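Long-range contacts in probable starch synthase 4, chloroplastic/amyloplastic (Arabidopsis thaliana, PDB 6GNE), which is a probable starch synthase of the two-domain GT-B glycosyltransferase fold, with adenosine-5'-diphosphate and glycan bound in the model: residues T69-Y74 against A128-L133; K83-T88 against F96-H101; F390-I395 against P413-T418; D423-I428 against F437-T442. All coordinates share one frame; numbering follows the deposited sequence.

Interaction 1: T69-Y74 against A128-L133; sequences TVVESY and ALELLL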
# COMPACT_ATOMS: atom_id res chain seq x y z
N THR A 69 -27.68 -14.66 -9.61
CA THR A 69 -26.75 -15.63 -10.20
C THR A 69 -25.72 -16.14 -9.18
O THR A 69 -24.86 -15.39 -8.73
CB THR A 69 -25.95 -15.03 -11.40
OG1 THR A 69 -25.98 -13.60 -11.33
CG2 THR A 69 -26.50 -15.50 -12.76
N VAL A 70 -25.81 -17.43 -8.84
CA VAL A 70 -24.75 -18.12 -8.09
C VAL A 70 -23.66 -18.53 -9.10
O VAL A 70 -23.96 -18.82 -10.26
CB VAL A 70 -25.31 -19.31 -7.26
CG1 VAL A 70 -24.21 -20.02 -6.49
CG2 VAL A 70 -26.40 -18.83 -6.29
N VAL A 71 -22.39 -18.51 -8.67
CA VAL A 71 -21.26 -18.90 -9.52
C VAL A 71 -20.52 -20.05 -8.85
O VAL A 71 -19.92 -19.89 -7.77
CB VAL A 71 -20.30 -17.72 -9.83
CG1 VAL A 71 -19.06 -18.21 -10.55
CG2 VAL A 71 -21.02 -16.66 -10.66
N GLU A 72 -20.58 -21.21 -9.51
CA GLU A 72 -19.91 -22.42 -9.04
C GLU A 72 -18.43 -22.33 -9.39
O GLU A 72 -18.07 -21.95 -10.51
CB GLU A 72 -20.53 -23.67 -9.67
CG GLU A 72 -22.00 -23.82 -9.34
CD GLU A 72 -22.41 -25.26 -9.14
OE1 GLU A 72 -22.89 -25.58 -8.02
OE2 GLU A 72 -22.26 -26.07 -10.08
N SER A 73 -17.58 -22.67 -8.42
CA SER A 73 -16.12 -22.52 -8.53
C SER A 73 -15.43 -23.80 -8.08
O SER A 73 -15.92 -24.48 -7.18
CB SER A 73 -15.69 -21.36 -7.64
OG SER A 73 -14.30 -21.18 -7.64
N TYR A 74 -14.28 -24.10 -8.66
CA TYR A 74 -13.53 -25.31 -8.34
C TYR A 74 -12.63 -25.18 -7.12
O TYR A 74 -11.97 -24.18 -6.96
CB TYR A 74 -12.69 -25.72 -9.56
CG TYR A 74 -11.80 -26.94 -9.39
CD1 TYR A 74 -10.51 -26.83 -8.83
CD2 TYR A 74 -12.22 -28.21 -9.83
CE1 TYR A 74 -9.69 -27.96 -8.70
CE2 TYR A 74 -11.40 -29.33 -9.69
CZ TYR A 74 -10.14 -29.20 -9.14
OH TYR A 74 -9.34 -30.29 -8.99
N ALA A 128 -12.50 -15.84 -8.81
CA ALA A 128 -12.50 -14.56 -9.54
C ALA A 128 -12.50 -14.74 -11.05
O ALA A 128 -13.26 -14.10 -11.77
CB ALA A 128 -11.32 -13.70 -9.12
N LEU A 129 -11.63 -15.61 -11.52
CA LEU A 129 -11.60 -15.97 -12.95
C LEU A 129 -12.89 -16.65 -13.42
O LEU A 129 -13.37 -16.38 -14.52
CB LEU A 129 -10.40 -16.87 -13.26
CG LEU A 129 -9.08 -16.10 -13.19
CD1 LEU A 129 -7.91 -17.07 -13.28
CD2 LEU A 129 -9.03 -15.01 -14.26
N GLU A 130 -13.43 -17.51 -12.57
CA GLU A 130 -14.71 -18.18 -12.82
C GLU A 130 -15.85 -17.18 -12.97
O GLU A 130 -16.63 -17.29 -13.88
CB GLU A 130 -14.98 -19.17 -11.68
CG GLU A 130 -15.92 -20.30 -12.01
CD GLU A 130 -15.41 -21.17 -13.12
OE1 GLU A 130 -15.98 -21.09 -14.22
OE2 GLU A 130 -14.41 -21.92 -12.89
N LEU A 131 -15.91 -16.19 -12.11
CA LEU A 131 -16.90 -15.12 -12.24
C LEU A 131 -16.78 -14.44 -13.60
O LEU A 131 -17.79 -14.18 -14.23
CB LEU A 131 -16.80 -14.10 -11.10
CG LEU A 131 -17.44 -12.71 -11.25
CD1 LEU A 131 -18.96 -12.77 -11.37
CD2 LEU A 131 -17.01 -11.82 -10.09
N LEU A 132 -15.56 -14.15 -14.04
CA LEU A 132 -15.36 -13.52 -15.36
C LEU A 132 -15.88 -14.39 -16.54
O LEU A 132 -16.65 -13.91 -17.40
CB LEU A 132 -13.89 -13.15 -15.58
CG LEU A 132 -13.37 -11.99 -14.72
CD1 LEU A 132 -11.89 -11.77 -14.96
CD2 LEU A 132 -14.16 -10.71 -14.95
N LEU A 133 -15.45 -15.66 -16.54
CA LEU A 133 -15.86 -16.63 -17.55
C LEU A 133 -17.38 -16.68 -17.59
O LEU A 133 -17.98 -16.40 -18.62
CB LEU A 133 -15.27 -18.01 -17.23
CG LEU A 133 -15.67 -19.20 -18.13
CD1 LEU A 133 -15.13 -19.06 -19.56
CD2 LEU A 133 -15.23 -20.52 -17.52

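Interaction 2: K83-T88 against F96-H101; sequences KIWIGT and FIEPQH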
# COMPACT_ATOMS: atom_id res chain seq x y z
N LYS A 83 -21.87 -16.70 -3.60
CA LYS A 83 -22.77 -15.53 -3.72
C LYS A 83 -21.96 -14.37 -4.27
O LYS A 83 -20.91 -14.06 -3.73
CB LYS A 83 -23.40 -15.07 -2.36
CG LYS A 83 -24.86 -15.43 -2.12
CD LYS A 83 -25.06 -16.95 -2.08
CE LYS A 83 -26.32 -17.50 -2.79
NZ LYS A 83 -27.45 -17.79 -1.86
N ILE A 84 -22.45 -13.74 -5.33
CA ILE A 84 -21.81 -12.56 -5.91
C ILE A 84 -22.56 -11.30 -5.46
O ILE A 84 -23.81 -11.24 -5.54
CB ILE A 84 -21.79 -12.65 -7.45
CG1 ILE A 84 -21.17 -13.99 -7.90
CG2 ILE A 84 -21.02 -11.49 -8.07
CD1 ILE A 84 -19.85 -14.33 -7.23
N TRP A 85 -21.80 -10.31 -5.00
CA TRP A 85 -22.35 -9.02 -4.61
C TRP A 85 -21.79 -7.95 -5.53
O TRP A 85 -20.65 -8.08 -5.97
CB TRP A 85 -21.98 -8.68 -3.17
CG TRP A 85 -22.53 -9.60 -2.14
CD1 TRP A 85 -22.20 -10.91 -1.95
CD2 TRP A 85 -23.50 -9.28 -1.14
NE1 TRP A 85 -22.90 -11.42 -0.90
CE2 TRP A 85 -23.71 -10.44 -0.38
CE3 TRP A 85 -24.19 -8.12 -0.80
CZ2 TRP A 85 -24.60 -10.49 0.69
CZ3 TRP A 85 -25.06 -8.16 0.25
CH2 TRP A 85 -25.28 -9.35 0.98
N ILE A 86 -22.57 -6.90 -5.81
CA ILE A 86 -22.00 -5.72 -6.48
C ILE A 86 -22.30 -4.47 -5.72
O ILE A 86 -23.27 -4.39 -5.01
CB ILE A 86 -22.45 -5.51 -7.96
CG1 ILE A 86 -23.90 -5.03 -8.07
CG2 ILE A 86 -22.26 -6.79 -8.76
CD1 ILE A 86 -24.45 -5.02 -9.49
N GLY A 87 -21.46 -3.48 -5.92
CA GLY A 87 -21.58 -2.21 -5.27
C GLY A 87 -20.66 -1.24 -5.93
O GLY A 87 -19.86 -1.62 -6.79
N THR A 88 -20.76 0.01 -5.54
CA THR A 88 -19.93 1.05 -6.13
C THR A 88 -19.17 1.69 -4.99
O THR A 88 -19.75 2.10 -3.99
CB THR A 88 -20.78 2.05 -6.90
OG1 THR A 88 -21.52 1.35 -7.92
CG2 THR A 88 -19.91 3.10 -7.56
N PHE A 96 -17.90 -8.33 -5.13
CA PHE A 96 -17.44 -8.99 -3.91
C PHE A 96 -17.86 -10.45 -3.94
O PHE A 96 -19.04 -10.76 -4.10
CB PHE A 96 -18.06 -8.35 -2.67
CG PHE A 96 -17.89 -6.86 -2.57
CD1 PHE A 96 -18.82 -6.01 -3.12
CD2 PHE A 96 -16.83 -6.33 -1.87
CE1 PHE A 96 -18.68 -4.65 -3.00
CE2 PHE A 96 -16.68 -4.96 -1.73
CZ PHE A 96 -17.60 -4.12 -2.32
N ILE A 97 -16.91 -11.36 -3.79
CA ILE A 97 -17.21 -12.80 -3.84
C ILE A 97 -17.41 -13.30 -2.41
O ILE A 97 -16.52 -13.15 -1.57
CB ILE A 97 -16.08 -13.57 -4.55
CG1 ILE A 97 -15.87 -13.00 -5.97
CG2 ILE A 97 -16.39 -15.04 -4.65
CD1 ILE A 97 -14.85 -13.79 -6.80
N GLU A 98 -18.58 -13.86 -2.14
CA GLU A 98 -18.88 -14.52 -0.86
C GLU A 98 -18.92 -16.06 -1.03
O GLU A 98 -19.94 -16.59 -1.45
CB GLU A 98 -20.19 -14.00 -0.29
CG GLU A 98 -20.40 -14.38 1.15
CD GLU A 98 -21.69 -13.88 1.76
OE1 GLU A 98 -22.64 -13.36 1.08
OE2 GLU A 98 -21.76 -14.09 2.98
N PRO A 99 -17.82 -16.76 -0.69
CA PRO A 99 -17.85 -18.22 -0.86
C PRO A 99 -18.74 -18.94 0.13
O PRO A 99 -18.89 -18.53 1.28
CB PRO A 99 -16.39 -18.65 -0.67
CG PRO A 99 -15.60 -17.40 -0.90
CD PRO A 99 -16.47 -16.30 -0.34
N GLN A 100 -19.34 -20.02 -0.35
CA GLN A 100 -20.19 -20.90 0.45
C GLN A 100 -19.39 -22.21 0.44
O GLN A 100 -19.77 -23.20 -0.20
CB GLN A 100 -21.58 -21.08 -0.20
CG GLN A 100 -22.27 -19.84 -0.76
CD GLN A 100 -23.30 -19.24 0.17
OE1 GLN A 100 -24.51 -19.40 -0.05
NE2 GLN A 100 -22.84 -18.56 1.21
N HIS A 101 -18.21 -22.15 1.04
CA HIS A 101 -17.36 -23.31 1.22
C HIS A 101 -17.38 -23.52 2.72
O HIS A 101 -17.27 -22.56 3.47
CB HIS A 101 -15.95 -22.98 0.72
CG HIS A 101 -14.98 -24.11 0.84
ND1 HIS A 101 -14.43 -24.49 2.04
CD2 HIS A 101 -14.43 -24.93 -0.10
CE1 HIS A 101 -13.59 -25.50 1.84
NE2 HIS A 101 -13.58 -25.78 0.56

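Interaction 3: F390-I395 against P413-T418; sequences FIIPSI and PIARKT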
# COMPACT_ATOMS: atom_id res chain seq x y z
N PHE A 390 7.01 14.63 9.93
CA PHE A 390 6.52 13.26 9.77
C PHE A 390 7.68 12.31 9.51
O PHE A 390 8.45 12.53 8.56
CB PHE A 390 5.51 13.19 8.62
CG PHE A 390 4.78 11.88 8.57
CD1 PHE A 390 5.33 10.79 7.89
CD2 PHE A 390 3.59 11.71 9.27
CE1 PHE A 390 4.70 9.57 7.88
CE2 PHE A 390 2.92 10.48 9.24
CZ PHE A 390 3.49 9.41 8.55
N ILE A 391 7.79 11.25 10.30
CA ILE A 391 8.97 10.36 10.20
C ILE A 391 8.69 9.02 9.53
O ILE A 391 7.69 8.38 9.83
CB ILE A 391 9.65 10.13 11.57
CG1 ILE A 391 8.70 9.50 12.61
CG2 ILE A 391 10.23 11.44 12.10
CD1 ILE A 391 9.46 8.64 13.61
N ILE A 392 9.58 8.60 8.64
CA ILE A 392 9.50 7.31 7.94
C ILE A 392 10.94 6.74 7.93
O ILE A 392 11.66 6.78 6.92
CB ILE A 392 8.96 7.38 6.46
CG1 ILE A 392 8.08 8.61 6.21
CG2 ILE A 392 8.18 6.13 6.07
CD1 ILE A 392 8.83 9.92 6.09
N PRO A 393 11.37 6.21 9.05
CA PRO A 393 12.74 5.74 9.12
C PRO A 393 12.87 4.25 8.77
O PRO A 393 13.43 3.46 9.56
CB PRO A 393 13.08 6.00 10.59
CG PRO A 393 11.81 5.63 11.25
CD PRO A 393 10.75 6.22 10.37
N SER A 394 12.37 3.88 7.59
CA SER A 394 12.18 2.46 7.23
C SER A 394 13.50 1.72 6.99
O SER A 394 14.46 2.29 6.45
CB SER A 394 11.27 2.34 6.00
OG SER A 394 10.06 3.04 6.19
N ILE A 395 13.55 0.45 7.40
CA ILE A 395 14.68 -0.42 7.06
C ILE A 395 14.66 -0.67 5.55
O ILE A 395 15.69 -0.61 4.90
CB ILE A 395 14.64 -1.75 7.87
CG1 ILE A 395 14.65 -1.47 9.39
CG2 ILE A 395 15.79 -2.67 7.49
CD1 ILE A 395 15.76 -0.55 9.87
N PRO A 413 8.65 15.60 5.64
CA PRO A 413 9.08 14.27 5.99
C PRO A 413 10.53 14.17 6.40
O PRO A 413 11.38 14.94 5.94
CB PRO A 413 8.86 13.45 4.70
CG PRO A 413 8.97 14.44 3.63
CD PRO A 413 8.41 15.71 4.19
N ILE A 414 10.79 13.21 7.27
CA ILE A 414 12.12 12.80 7.64
C ILE A 414 12.17 11.30 7.36
O ILE A 414 11.47 10.52 8.00
CB ILE A 414 12.41 13.06 9.15
CG1 ILE A 414 12.13 14.53 9.51
CG2 ILE A 414 13.82 12.57 9.51
CD1 ILE A 414 12.29 14.83 10.98
N ALA A 415 13.02 10.92 6.41
CA ALA A 415 12.96 9.61 5.80
C ALA A 415 14.33 9.00 5.61
O ALA A 415 15.29 9.71 5.31
CB ALA A 415 12.27 9.72 4.45
N ARG A 416 14.41 7.68 5.73
CA ARG A 416 15.62 6.99 5.36
C ARG A 416 15.70 6.79 3.84
O ARG A 416 14.68 6.57 3.21
CB ARG A 416 15.75 5.66 6.10
CG ARG A 416 17.22 5.22 6.23
CD ARG A 416 17.39 3.92 6.98
NE ARG A 416 17.17 2.79 6.10
CZ ARG A 416 18.08 2.25 5.31
NH1 ARG A 416 17.74 1.22 4.57
NH2 ARG A 416 19.32 2.70 5.27
N LYS A 417 16.89 6.95 3.26
CA LYS A 417 17.08 6.83 1.81
C LYS A 417 17.07 5.38 1.38
O LYS A 417 18.10 4.71 1.36
CB LYS A 417 18.40 7.46 1.37
CG LYS A 417 18.31 8.94 1.19
CD LYS A 417 19.69 9.60 1.22
CE LYS A 417 20.29 9.83 -0.16
NZ LYS A 417 21.54 10.64 0.02
N THR A 418 15.88 4.89 1.08
CA THR A 418 15.74 3.51 0.75
C THR A 418 14.45 3.34 -0.03
O THR A 418 13.45 3.99 0.25
CB THR A 418 15.78 2.61 2.00
OG1 THR A 418 15.85 1.25 1.58
CG2 THR A 418 14.55 2.79 2.86

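Interaction 4: D423-I428 against F437-T442; sequences DSVFDI and FQNGFT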
# COMPACT_ATOMS: atom_id res chain seq x y z
N ASP A 423 13.04 7.93 -3.97
CA ASP A 423 12.40 8.49 -5.16
C ASP A 423 11.39 9.59 -4.87
O ASP A 423 10.96 10.24 -5.83
CB ASP A 423 11.65 7.38 -5.93
CG ASP A 423 12.58 6.31 -6.47
OD1 ASP A 423 13.66 6.63 -6.93
OD2 ASP A 423 12.23 5.13 -6.47
N SER A 424 11.01 9.81 -3.61
CA SER A 424 10.04 10.86 -3.25
C SER A 424 10.48 11.90 -2.19
O SER A 424 9.82 12.93 -2.03
CB SER A 424 8.78 10.16 -2.76
OG SER A 424 9.09 9.25 -1.73
N VAL A 425 11.56 11.62 -1.44
CA VAL A 425 12.03 12.51 -0.38
C VAL A 425 13.47 12.93 -0.64
O VAL A 425 14.36 12.11 -0.76
CB VAL A 425 11.88 11.90 1.02
CG1 VAL A 425 12.15 12.94 2.10
CG2 VAL A 425 10.47 11.39 1.22
N PHE A 426 13.68 14.24 -0.68
CA PHE A 426 14.95 14.85 -1.06
C PHE A 426 15.33 15.94 -0.04
O PHE A 426 14.62 16.93 0.15
CB PHE A 426 14.80 15.47 -2.45
CG PHE A 426 14.37 14.49 -3.50
CD1 PHE A 426 15.29 13.65 -4.13
CD2 PHE A 426 13.03 14.40 -3.85
CE1 PHE A 426 14.89 12.75 -5.10
CE2 PHE A 426 12.60 13.47 -4.83
CZ PHE A 426 13.53 12.65 -5.45
N ASP A 427 16.48 15.74 0.58
CA ASP A 427 17.02 16.62 1.62
C ASP A 427 17.25 18.06 1.13
O ASP A 427 17.95 18.27 0.13
CB ASP A 427 18.33 16.03 2.16
CG ASP A 427 18.75 16.61 3.48
OD1 ASP A 427 19.40 17.67 3.51
OD2 ASP A 427 18.44 15.97 4.52
N ILE A 428 16.69 19.02 1.86
CA ILE A 428 16.86 20.46 1.53
C ILE A 428 18.29 21.01 1.74
O ILE A 428 18.61 22.04 1.16
CB ILE A 428 15.85 21.39 2.26
CG1 ILE A 428 16.15 21.51 3.76
CG2 ILE A 428 14.43 20.88 2.04
CD1 ILE A 428 15.19 22.37 4.56
N PHE A 437 13.12 19.58 -6.50
CA PHE A 437 12.77 18.31 -5.86
C PHE A 437 12.86 18.38 -4.34
O PHE A 437 12.15 17.64 -3.65
CB PHE A 437 13.58 17.15 -6.44
CG PHE A 437 13.42 16.99 -7.93
CD1 PHE A 437 12.16 16.70 -8.49
CD2 PHE A 437 14.51 17.20 -8.80
CE1 PHE A 437 12.00 16.56 -9.87
CE2 PHE A 437 14.35 17.07 -10.19
CZ PHE A 437 13.10 16.75 -10.72
N GLN A 438 13.70 19.26 -3.83
CA GLN A 438 14.01 19.36 -2.38
C GLN A 438 12.72 19.57 -1.56
O GLN A 438 12.01 20.54 -1.76
CB GLN A 438 15.03 20.49 -2.11
CG GLN A 438 16.44 20.19 -2.63
CD GLN A 438 17.49 21.27 -2.32
OE1 GLN A 438 17.23 22.46 -2.42
NE2 GLN A 438 18.68 20.82 -1.96
N ASN A 439 12.41 18.65 -0.66
CA ASN A 439 11.13 18.70 0.06
C ASN A 439 11.15 18.23 1.49
O ASN A 439 10.10 18.16 2.10
CB ASN A 439 10.08 17.89 -0.71
CG ASN A 439 10.48 16.43 -0.88
OD1 ASN A 439 11.44 15.95 -0.25
ND2 ASN A 439 9.72 15.71 -1.71
N GLY A 440 12.31 17.90 2.05
CA GLY A 440 12.34 17.30 3.39
C GLY A 440 13.74 17.03 3.89
O GLY A 440 14.69 17.76 3.58
N PHE A 441 13.86 15.98 4.70
CA PHE A 441 15.13 15.62 5.33
C PHE A 441 15.33 14.13 5.23
O PHE A 441 14.40 13.38 5.46
CB PHE A 441 15.11 16.02 6.80
CG PHE A 441 14.93 17.49 7.01
CD1 PHE A 441 13.67 18.02 7.12
CD2 PHE A 441 16.03 18.31 7.10
CE1 PHE A 441 13.49 19.37 7.29
CE2 PHE A 441 15.87 19.67 7.29
CZ PHE A 441 14.58 20.21 7.36
N THR A 442 16.56 13.72 4.88
CA THR A 442 16.88 12.30 4.75
C THR A 442 18.12 11.90 5.51
O THR A 442 18.89 12.72 5.92
CB THR A 442 17.02 11.87 3.25
OG1 THR A 442 18.18 12.45 2.63
CG2 THR A 442 15.77 12.22 2.44
O HOH W 1 17.88 13.07 0.10

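Interaction 1: T69-Y74 against A128-L133
V71 meets E130 and L131 where helix 117-134 lies over strand 64-75. This is helix-on-sheet packing in the N-terminal Rossmann-like domain of the GT-B fold. The axes of the short strand and helix segments come within 8.2 Å. V71 points toward the helix, with CG1 anti to its backbone N (chi1 172°). That branch sits 4.0 Å from E130 CG. It also reaches the backbone of the helix, 4.1 Å from L131 N. The other branch faces the neighbouring leucine more loosely, with V71 CG2 4.5 Å from L131 CD1. E130 joins the contact through its aliphatic part. Its CG is anti to the backbone N (chi1 -157°), which puts this methylene beside E72 O. The chain then bends at chi2 (61°), and the carboxylate finds its partners outside the two segments. OE2 of E130 bonds to Y160 OH, and OE1 bonds to Q134 NE2. L131 also packs on I49 of strand 45-51, so the same helix face reaches a second strand of the sheet. At the S73 end of the contact, E130 CG lies 4.1 Å from S73 CA.

Interaction 2: K83-T88 against F96-H101
W85 and F96 face each other in a beta hairpin of strands 78-89 and 92-100, part of the mixed sheet of the N-terminal domain. The short strand segments run antiparallel at 158°.

Backbone bonds set the register. K83 and E98 form one hydrogen-bonded pair, with E98 N bound to K83 O at 2.8 Å and K83 N to E98 O at 2.9 Å. W85 and F96 form the next, each N bound to the O of the other. I84 and I97 make the non-hydrogen-bonded pair between them.

The apolar contacts fall on both faces. On one, I84 CD1 lies 4.4 Å from I97 CG2, and helix 117-134 covers these residues through L131 and F124. On the other, W85 CB meets F96 CB at 4.0 Å. The F96 ring passes W85 and presents its edge to G87, with F96 CE1 4.2 Å from G87 N. Glycine has no side chain to stand in its way.

The polar side-chain contacts share the W85 face. At the end away from the hairpin turn, K83 CD lies 3.2 Å from Q100 OE1, the two side chains crossing. K52 makes a cation-pi contact with the W85 ring and a long, weak ion pair with E98 OE1. E98 has CG anti to its backbone N (chi1 -166°) and is extended beyond it; its side chain crosses the indole obliquely. W85 NE1 donates to E98 OE1 at 2.8 Å, meeting the anti side of that oxygen 28° out of the carboxylate plane.

Interaction 3: F390-I395 against P413-T418
In the beta-alpha-beta unit formed by strand 389-392, helix 402-408 and strand 412-416, F390, I391 and I392 pair in parallel with P413, I414 and A415. I414 N donates to F390 O at 2.8 Å. I414 O accepts from I392 N at 2.8 Å, and R416 N continues the pattern to I392 O. I392 CD1 touches both P413 CB and A415 CB, 3.8 Å from each. On the other face, I391 CG2 meets I414 CB at 4.0 Å, and helix 448-464 covers both isoleucines. The two strands are neighbours in the six-stranded parallel sheet of the C-terminal Rossmann-like domain. The C-terminal end of strand 389-392 lies near the ligands, the I392 side chain being about 6 Å from ADP. An inverse gamma turn centred on P393 follows. R416 grips the carbonyls of S394, the last residue of that turn, and of I395. Its CG is anti to the backbone N (chi1 -155°), and the side chain bends at chi3 (83°). R416 NE donates to S394 O at 2.8 Å, nearly in the guanidinium plane. R416 NH1 reaches I395 O at 2.8 Å, with that oxygen tilted 18° from the plane. R416 NH2 bonds to Q444 O, and S394 OG bonds to E397.

Interaction 4: D423-I428 against F437-T442
F426 O takes two backbone donors from 437-442. N439 N binds it at 2.9 Å in the carbonyl plane, while G440 N approaches from above that plane at 3.1 Å. The N439 amide adds two more bonds. With chi1 60°, N439 CG stands between the backbone N and the carbonyl carbon; the amide beyond it meets segment 423-428. N439 OD1 accepts from F426 N at 2.9 Å, and N439 ND2 donates to S424 O at 2.8 Å. This buried amide thus spans two peptide units. The contact ties the chain leaving helix 419-424 to the entry of strand 441-443, an outer strand of the parallel sheet in the C-terminal Rossmann-like domain. I428 N donates to G440 O. D427 holds that strand with its carboxylate. T442 N donates to D427 OD2 at 3.0 Å on the anti lone pair, and the same oxygen forms a salt bridge with R457. D427 OD1 accepts from D429 N. A water links D427 N to T442 OG1. Apolar contacts flank these bonds. F437 CB lies over one face of the F426 ring in a CH-pi contact, offset toward the rim. I428 CD1 touches F441 CZ at 3.6 Å.

The four contacts form two pairs, one in each domain of this GT-B protein. Interaction 2 is nested inside the loop closed by interaction 1. Their centres are 10 Å apart, and strands 64-75 and 78-89 are neighbours in one mixed sheet. V71 CG2 packs 3.8 Å from I84 CG1, and I97 reaches helix 117-134 at A128. Interactions 3 and 4 follow in series, with centres 10 Å apart. Strand 412-416 of interaction 3 lies beside strand 441-443 of interaction 4 in one parallel sheet, with a probable bond from F441 N to P413 O. The pairs lie on opposite sides of the chain's centre, nearest atoms at least about 27 Å apart, consistent with two Rossmann-like domains.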